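Local atomic coordinates of cupin type-2 domain-containing protein (Streptococcus pyogenes, PDB entry 1YHF), a protein that is of unknown function but belongs to the cupin superfamily, having a single small cupin domain of the beta-sandwich type. Residues Gln20-Ile24 / Thr43-Leu47; Gln36-Leu40 / Val111-Ala115; Gly60-Ile66 / Gln86-Ala92. One frame throughout, in Å; residues are numbered along the deposited sequence.

Interaction 1: Gln20-Ile24 / Thr43-Leu47; sequences QEVMI and TVFSL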
# COMPACT_ATOMS: atom_id res chain seq x y z
N GLN A 20 13.07 -0.91 4.43
CA GLN A 20 13.63 -1.65 5.56
C GLN A 20 12.64 -1.81 6.70
O GLN A 20 12.84 -2.65 7.56
CB GLN A 20 14.93 -1.02 6.09
CG GLN A 20 16.04 -0.80 5.06
CD GLN A 20 16.38 -2.04 4.24
OE1 GLN A 20 16.92 -3.02 4.77
NE2 GLN A 20 16.09 -1.99 2.92
N GLU A 21 11.58 -1.01 6.69
CA GLU A 21 10.58 -1.04 7.75
C GLU A 21 9.61 -2.21 7.56
O GLU A 21 8.99 -2.65 8.53
CB GLU A 21 9.78 0.27 7.83
CG GLU A 21 10.60 1.51 8.24
CD GLU A 21 11.08 1.46 9.68
OE1 GLU A 21 10.25 1.32 10.61
OE2 GLU A 21 12.31 1.57 9.88
N VAL A 22 9.47 -2.67 6.32
CA VAL A 22 8.61 -3.81 5.99
C VAL A 22 9.34 -4.74 5.03
O VAL A 22 9.32 -4.55 3.81
CB VAL A 22 7.21 -3.38 5.44
CG1 VAL A 22 6.29 -4.57 5.38
CG2 VAL A 22 6.55 -2.37 6.35
N MSE A 23 10.03 -5.73 5.61
CA MSE A 23 10.85 -6.66 4.84
C MSE A 23 9.98 -7.60 3.99
O MSE A 23 8.82 -7.85 4.32
CB MSE A 23 11.78 -7.43 5.78
CG MSE A 23 12.68 -6.49 6.63
SE MSE A 23 14.02 -5.60 5.51
CE MSE A 23 15.28 -7.07 5.49
N ILE A 24 10.53 -8.08 2.88
CA ILE A 24 9.84 -9.07 2.05
C ILE A 24 10.06 -10.43 2.70
O ILE A 24 11.20 -10.81 2.97
CB ILE A 24 10.37 -9.07 0.60
CG1 ILE A 24 9.98 -7.77 -0.12
CG2 ILE A 24 9.85 -10.29 -0.15
CD1 ILE A 24 10.82 -7.42 -1.33
N THR A 43 -0.62 2.65 5.08
CA THR A 43 -0.03 1.36 5.36
C THR A 43 1.19 1.14 4.47
O THR A 43 1.15 1.45 3.28
CB THR A 43 -1.03 0.19 5.13
OG1 THR A 43 -2.30 0.49 5.73
CG2 THR A 43 -0.48 -1.09 5.75
N VAL A 44 2.27 0.62 5.05
CA VAL A 44 3.39 0.11 4.24
C VAL A 44 3.23 -1.41 4.13
O VAL A 44 2.99 -2.07 5.12
CB VAL A 44 4.74 0.46 4.87
CG1 VAL A 44 5.90 0.11 3.87
CG2 VAL A 44 4.79 1.94 5.20
N PHE A 45 3.34 -1.94 2.92
CA PHE A 45 3.14 -3.37 2.67
C PHE A 45 4.40 -3.98 2.06
O PHE A 45 5.16 -3.30 1.38
CB PHE A 45 2.05 -3.57 1.62
CG PHE A 45 0.65 -3.51 2.15
CD1 PHE A 45 0.08 -4.64 2.75
CD2 PHE A 45 -0.12 -2.36 2.02
CE1 PHE A 45 -1.25 -4.61 3.22
CE2 PHE A 45 -1.43 -2.31 2.50
CZ PHE A 45 -2.00 -3.46 3.09
N SER A 46 4.59 -5.28 2.27
CA SER A 46 5.44 -6.05 1.38
C SER A 46 4.66 -7.30 0.98
O SER A 46 4.02 -7.90 1.81
CB SER A 46 6.74 -6.43 2.08
OG SER A 46 6.53 -7.48 3.01
N LEU A 47 4.75 -7.69 -0.28
CA LEU A 47 4.21 -8.98 -0.72
C LEU A 47 5.32 -9.73 -1.40
O LEU A 47 6.01 -9.16 -2.24
CB LEU A 47 3.08 -8.77 -1.72
CG LEU A 47 1.69 -8.29 -1.27
CD1 LEU A 47 1.67 -6.85 -0.73
CD2 LEU A 47 0.71 -8.43 -2.43

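Interaction 2: Gln36-Leu40 / Val111-Ala115; sequences QRQDL and VKPEA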
# COMPACT_ATOMS: atom_id res chain seq x y z
N GLN A 36 -4.97 4.27 10.90
CA GLN A 36 -6.17 3.49 10.65
C GLN A 36 -7.34 4.20 11.30
O GLN A 36 -7.67 3.93 12.45
CB GLN A 36 -6.01 2.05 11.18
CG GLN A 36 -7.23 1.10 10.98
CD GLN A 36 -6.84 -0.39 11.06
OE1 GLN A 36 -5.81 -0.76 11.64
NE2 GLN A 36 -7.67 -1.25 10.47
N ARG A 37 -7.94 5.15 10.57
CA ARG A 37 -9.09 5.89 11.11
C ARG A 37 -10.24 5.93 10.10
O ARG A 37 -10.10 5.46 8.98
CB ARG A 37 -8.70 7.33 11.53
CG ARG A 37 -7.96 8.07 10.46
CD ARG A 37 -8.01 9.57 10.60
NE ARG A 37 -7.01 10.08 11.52
CZ ARG A 37 -6.48 11.30 11.47
NH1 ARG A 37 -6.82 12.16 10.50
NH2 ARG A 37 -5.59 11.66 12.39
N GLN A 38 -11.35 6.52 10.49
CA GLN A 38 -12.54 6.49 9.63
C GLN A 38 -12.27 7.05 8.22
O GLN A 38 -12.69 6.46 7.22
CB GLN A 38 -13.68 7.27 10.28
CG GLN A 38 -15.01 7.11 9.57
CD GLN A 38 -16.04 8.09 10.06
OE1 GLN A 38 -16.68 7.90 11.11
NE2 GLN A 38 -16.22 9.17 9.30
N ASP A 39 -11.57 8.18 8.14
CA ASP A 39 -11.39 8.84 6.85
C ASP A 39 -10.00 8.72 6.23
O ASP A 39 -9.69 9.43 5.27
CB ASP A 39 -11.81 10.33 6.93
CG ASP A 39 -10.89 11.17 7.79
OD1 ASP A 39 -9.76 10.76 8.15
OD2 ASP A 39 -11.30 12.30 8.12
N LEU A 40 -9.16 7.84 6.79
CA LEU A 40 -7.79 7.70 6.31
C LEU A 40 -7.13 6.37 6.70
O LEU A 40 -7.13 6.00 7.86
CB LEU A 40 -6.94 8.89 6.75
CG LEU A 40 -5.44 8.88 6.40
CD1 LEU A 40 -5.17 8.95 4.86
CD2 LEU A 40 -4.75 10.01 7.11
N VAL A 111 -7.54 7.72 0.99
CA VAL A 111 -8.17 8.93 1.44
C VAL A 111 -9.68 8.80 1.26
O VAL A 111 -10.19 8.75 0.14
CB VAL A 111 -7.57 10.19 0.76
CG1 VAL A 111 -8.21 11.45 1.35
CG2 VAL A 111 -6.00 10.22 0.97
N LYS A 112 -10.37 8.72 2.39
CA LYS A 112 -11.82 8.44 2.41
C LYS A 112 -12.62 9.70 2.73
O LYS A 112 -12.05 10.68 3.21
CB LYS A 112 -12.13 7.33 3.42
CG LYS A 112 -11.68 5.96 2.94
CD LYS A 112 -11.75 4.89 4.03
CE LYS A 112 -10.43 4.80 4.78
NZ LYS A 112 -10.50 3.90 5.97
N PRO A 113 -13.95 9.68 2.45
CA PRO A 113 -14.81 10.82 2.78
C PRO A 113 -14.63 11.26 4.23
O PRO A 113 -14.54 10.42 5.13
CB PRO A 113 -16.23 10.27 2.58
CG PRO A 113 -16.08 9.22 1.57
CD PRO A 113 -14.71 8.60 1.81
N GLU A 114 -14.55 12.57 4.42
CA GLU A 114 -14.52 13.18 5.74
C GLU A 114 -15.76 12.83 6.61
O GLU A 114 -16.89 12.78 6.11
CB GLU A 114 -14.39 14.70 5.59
CG GLU A 114 -12.98 15.21 5.70
CD GLU A 114 -12.91 16.74 5.70
OE1 GLU A 114 -12.42 17.32 6.69
OE2 GLU A 114 -13.36 17.36 4.72
N ALA A 115 -15.55 12.57 7.90
CA ALA A 115 -14.22 12.57 8.50
C ALA A 115 -14.10 11.63 9.69
O ALA A 115 -14.28 10.42 9.57
CB ALA A 115 -13.81 13.98 8.87
OXT ALA A 115 -13.81 12.04 10.82
O HOH W 1 -15.20 8.08 6.19

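Interaction 3: Gly60-Ile66 / Gln86-Ala92; sequences GDAMVTI and QTIVMPA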
# COMPACT_ATOMS: atom_id res chain seq x y z
N GLY A 60 -12.74 5.31 -0.50
CA GLY A 60 -11.76 6.39 -0.69
C GLY A 60 -10.91 6.21 -1.93
O GLY A 60 -10.92 5.13 -2.55
N ASP A 61 -10.19 7.27 -2.33
CA ASP A 61 -9.19 7.15 -3.39
C ASP A 61 -7.93 6.54 -2.73
O ASP A 61 -7.53 6.94 -1.64
CB ASP A 61 -8.85 8.52 -4.01
CG ASP A 61 -9.95 9.07 -4.94
OD1 ASP A 61 -10.73 8.28 -5.52
OD2 ASP A 61 -10.01 10.31 -5.11
N ALA A 62 -7.33 5.58 -3.41
CA ALA A 62 -6.24 4.80 -2.86
C ALA A 62 -4.98 4.99 -3.70
O ALA A 62 -4.87 4.50 -4.84
CB ALA A 62 -6.66 3.31 -2.80
N MSE A 63 -4.02 5.71 -3.15
CA MSE A 63 -2.81 5.99 -3.91
C MSE A 63 -1.79 4.93 -3.57
O MSE A 63 -1.52 4.68 -2.39
CB MSE A 63 -2.28 7.38 -3.61
CG MSE A 63 -1.03 7.70 -4.37
SE MSE A 63 -0.49 9.56 -4.22
CE MSE A 63 -0.06 9.67 -2.31
N VAL A 64 -1.24 4.31 -4.61
CA VAL A 64 -0.25 3.26 -4.46
C VAL A 64 1.06 3.75 -5.00
O VAL A 64 1.15 4.13 -6.17
CB VAL A 64 -0.65 1.98 -5.25
CG1 VAL A 64 0.48 0.94 -5.20
CG2 VAL A 64 -1.93 1.40 -4.71
N THR A 65 2.09 3.72 -4.15
CA THR A 65 3.44 4.07 -4.56
C THR A 65 4.32 2.83 -4.37
O THR A 65 4.44 2.32 -3.26
CB THR A 65 3.92 5.32 -3.78
OG1 THR A 65 3.20 6.48 -4.25
CG2 THR A 65 5.38 5.55 -3.95
N ILE A 66 4.88 2.34 -5.48
CA ILE A 66 5.70 1.13 -5.47
C ILE A 66 7.13 1.49 -5.08
O ILE A 66 7.79 2.34 -5.72
CB ILE A 66 5.58 0.33 -6.82
CG1 ILE A 66 4.14 -0.13 -7.06
CG2 ILE A 66 6.55 -0.89 -6.86
CD1 ILE A 66 3.58 -1.09 -6.05
N GLN A 86 7.12 4.21 -9.34
CA GLN A 86 5.90 4.59 -10.02
C GLN A 86 4.72 4.58 -9.07
O GLN A 86 4.73 3.88 -8.06
CB GLN A 86 5.63 3.70 -11.24
CG GLN A 86 6.69 3.79 -12.33
CD GLN A 86 6.45 2.82 -13.46
OE1 GLN A 86 5.71 1.84 -13.30
NE2 GLN A 86 7.06 3.09 -14.61
N THR A 87 3.71 5.37 -9.42
CA THR A 87 2.57 5.59 -8.59
C THR A 87 1.27 5.50 -9.41
O THR A 87 1.23 5.87 -10.59
CB THR A 87 2.67 7.02 -7.92
OG1 THR A 87 3.69 7.00 -6.92
CG2 THR A 87 1.37 7.45 -7.30
N ILE A 88 0.21 5.04 -8.76
CA ILE A 88 -1.12 5.03 -9.38
C ILE A 88 -2.18 5.31 -8.34
O ILE A 88 -2.08 4.83 -7.23
CB ILE A 88 -1.40 3.68 -10.14
CG1 ILE A 88 -2.69 3.76 -10.98
CG2 ILE A 88 -1.37 2.45 -9.19
CD1 ILE A 88 -2.72 2.73 -12.08
N VAL A 89 -3.20 6.09 -8.71
CA VAL A 89 -4.34 6.33 -7.84
C VAL A 89 -5.49 5.49 -8.34
O VAL A 89 -5.96 5.66 -9.48
CB VAL A 89 -4.75 7.84 -7.82
CG1 VAL A 89 -5.92 8.06 -6.88
CG2 VAL A 89 -3.55 8.73 -7.43
N MSE A 90 -5.91 4.55 -7.49
CA MSE A 90 -7.03 3.67 -7.82
C MSE A 90 -8.28 4.35 -7.30
O MSE A 90 -8.42 4.54 -6.08
CB MSE A 90 -6.82 2.30 -7.17
CG MSE A 90 -5.41 1.75 -7.34
SE MSE A 90 -5.15 -0.02 -6.55
CE MSE A 90 -5.36 0.45 -4.62
N PRO A 91 -9.19 4.75 -8.21
CA PRO A 91 -10.36 5.58 -7.85
C PRO A 91 -11.38 4.93 -6.91
O PRO A 91 -11.63 3.72 -6.98
CB PRO A 91 -10.99 5.90 -9.21
CG PRO A 91 -10.54 4.77 -10.11
CD PRO A 91 -9.14 4.46 -9.66
N ALA A 92 -11.95 5.75 -6.03
CA ALA A 92 -12.97 5.32 -5.07
C ALA A 92 -14.12 4.61 -5.76
O ALA A 92 -14.54 5.00 -6.86
CB ALA A 92 -13.52 6.54 -4.28
O HOH W 2 -9.99 2.94 -4.36

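Interaction 1: Gln20-Ile24 / Thr43-Leu47
Residues Thr43-Leu47 run as an extended strand, while Gln20-Ile24 leave a weak helical turn and pass alongside it without forming a beta ladder; the closest CA pair is Ile24 and Ser46, 5.4 Å apart. The strand, 40-47, belongs to the five-stranded sheet of the cupin beta-sandwich, between strands 29-37 and 104-111, and the N-terminal segment covers part of one face of that sheet, over strands 40-47 and 29-37. The CA-to-CB bonds fit this: those of Val44 and Ser46 point toward the segment, those of Phe45 and Leu47 away from it, and Phe45 packs on Met106 and Leu108. Val22 is the main plug. Its CG2 lies 3.6 Å from Val44 CG1, its CG1 3.6 Å from Ser46 N, and the side chain also rests on Leu30 and Arg32 of strand 29-37. Ile24 adds a looser contact, CG1 to Ser46 CB at 4.1 Å. One hydrogen bond ties the two segments together: Ser46 OG donates to Met23 O at 2.7 Å.

Interaction 2: Gln36-Leu40 / Val111-Ala115
Backbone hydrogen bonding comes first. Residues Arg37 to Leu40 form a type I turn that closes the hairpin between strands 29-37 and 40-47, with Arg37 N donating to Leu40 O at 3.0 Å and a weak return bond from Leu40 N to Arg37 O at 3.4 Å. The C-terminal tail, leaving strand 104-111 of the five-stranded cupin sheet, continues beside this turn at the start of the neighbouring strand 40-47: Leu40 and Val111 make an antiparallel non-hydrogen-bonded pair (CA-CA 5.0 Å), and Lys112 N donates to Asp39 O at 3.0 Å with an angle of 156°. Side-chain polar contact is slighter, a weak bond from Lys112 NZ to Arg37 O at 3.4 Å. A water bridges the segments more firmly, donating to Pro113 O at 2.7 Å and to Gln38 O at 3.2 Å. The apolar share is small, Leu40 CD1 lying 4.2 Å from Val111 CG2. At the chain end, after a cis peptide bond, the geometry is crowded: Gln38 NE2 is 2.3 Å from Ala115 O at an angle too poor for a hydrogen bond, and Asp39 OD2 lies 3.7 Å from Ala115 OXT. Since those last two oxygens carry like charges, no attraction between them secures the terminus; attachment rests mainly on the Lys112 N hydrogen bond and the water, with the weak Lys112 NZ bond and the Leu40-Val111 contact adding to it.

Interaction 3: Gly60-Ile66 / Gln86-Ala92
Val64 and Met90 lose the most area in this contact, 70 and 65 Å², within an antiparallel ladder of the cupin beta-sandwich. The axes of the short strands 61-66 and 87-90 approach to 4.6 Å, their N-to-C directions 164° apart; strand 87-90 forms the edge of the five-stranded sheet. Val64 pairs with Ile88 through two backbone hydrogen bonds, Val64 N to Ile88 O at 2.8 Å (173°) and Ile88 N to Val64 O at 2.9 Å (161°). Met90 is likewise hydrogen-bonded to Ala62, Met90 N to Ala62 O at 2.8 Å and Ala62 N to Met90 O at 3.1 Å. All four side chains lie on one face. There the selenomethionine methyl Met90 CE meets both Val64 CG2 and Ala62 CB, each at 3.6 Å, and Val64 CB lies 4.0 Å from Ile88 CG2. Val64, Ile88 and Met90 all touch Ile73 of strand 70-75, which places this face against the second sheet, in the sandwich interior. Met63, Val89, Thr65 and Thr87 occupy the other face, where Met63 CG is 4.1 Å from Val89 CG2. Beyond the regular pairs, the ladder is extended at one end by Ile66 N donating to Gln86 O at 3.0 Å, and at the other by a side chain: Ala92 N donates to Asp61 OD1 at 2.9 Å (159°). On the outer face the Thr65-Thr87 pair is joined by a hydroxyl-hydroxyl hydrogen bond, between Thr65 OG1 and Thr87 OG1, at 2.8 Å.

Overall arrangement
All three contacts reach the same five-stranded antiparallel sheet. Along the chain, interactions 1 and 2 cross, because 36-40 falls between 20-24 and 43-47 while its partner 111-115 comes after both, whereas interaction 3 follows interaction 1 and lies wholly between the two segments of interaction 2. Centres of interactions 1 and 2 are about 22 Å apart, those of 1 and 3 about 17 Å; in both pairs the contacts sit on opposite sides of the chain's centre. Interactions 2 and 3, centres about 15 Å apart, touch through a probable hydrogen bond from Val111 N to Asp61 O at 2.7 Å. Strand 104-111, central in the sheet, thus connects the chain's early hairpin with the 61-68 and 87-90 pair.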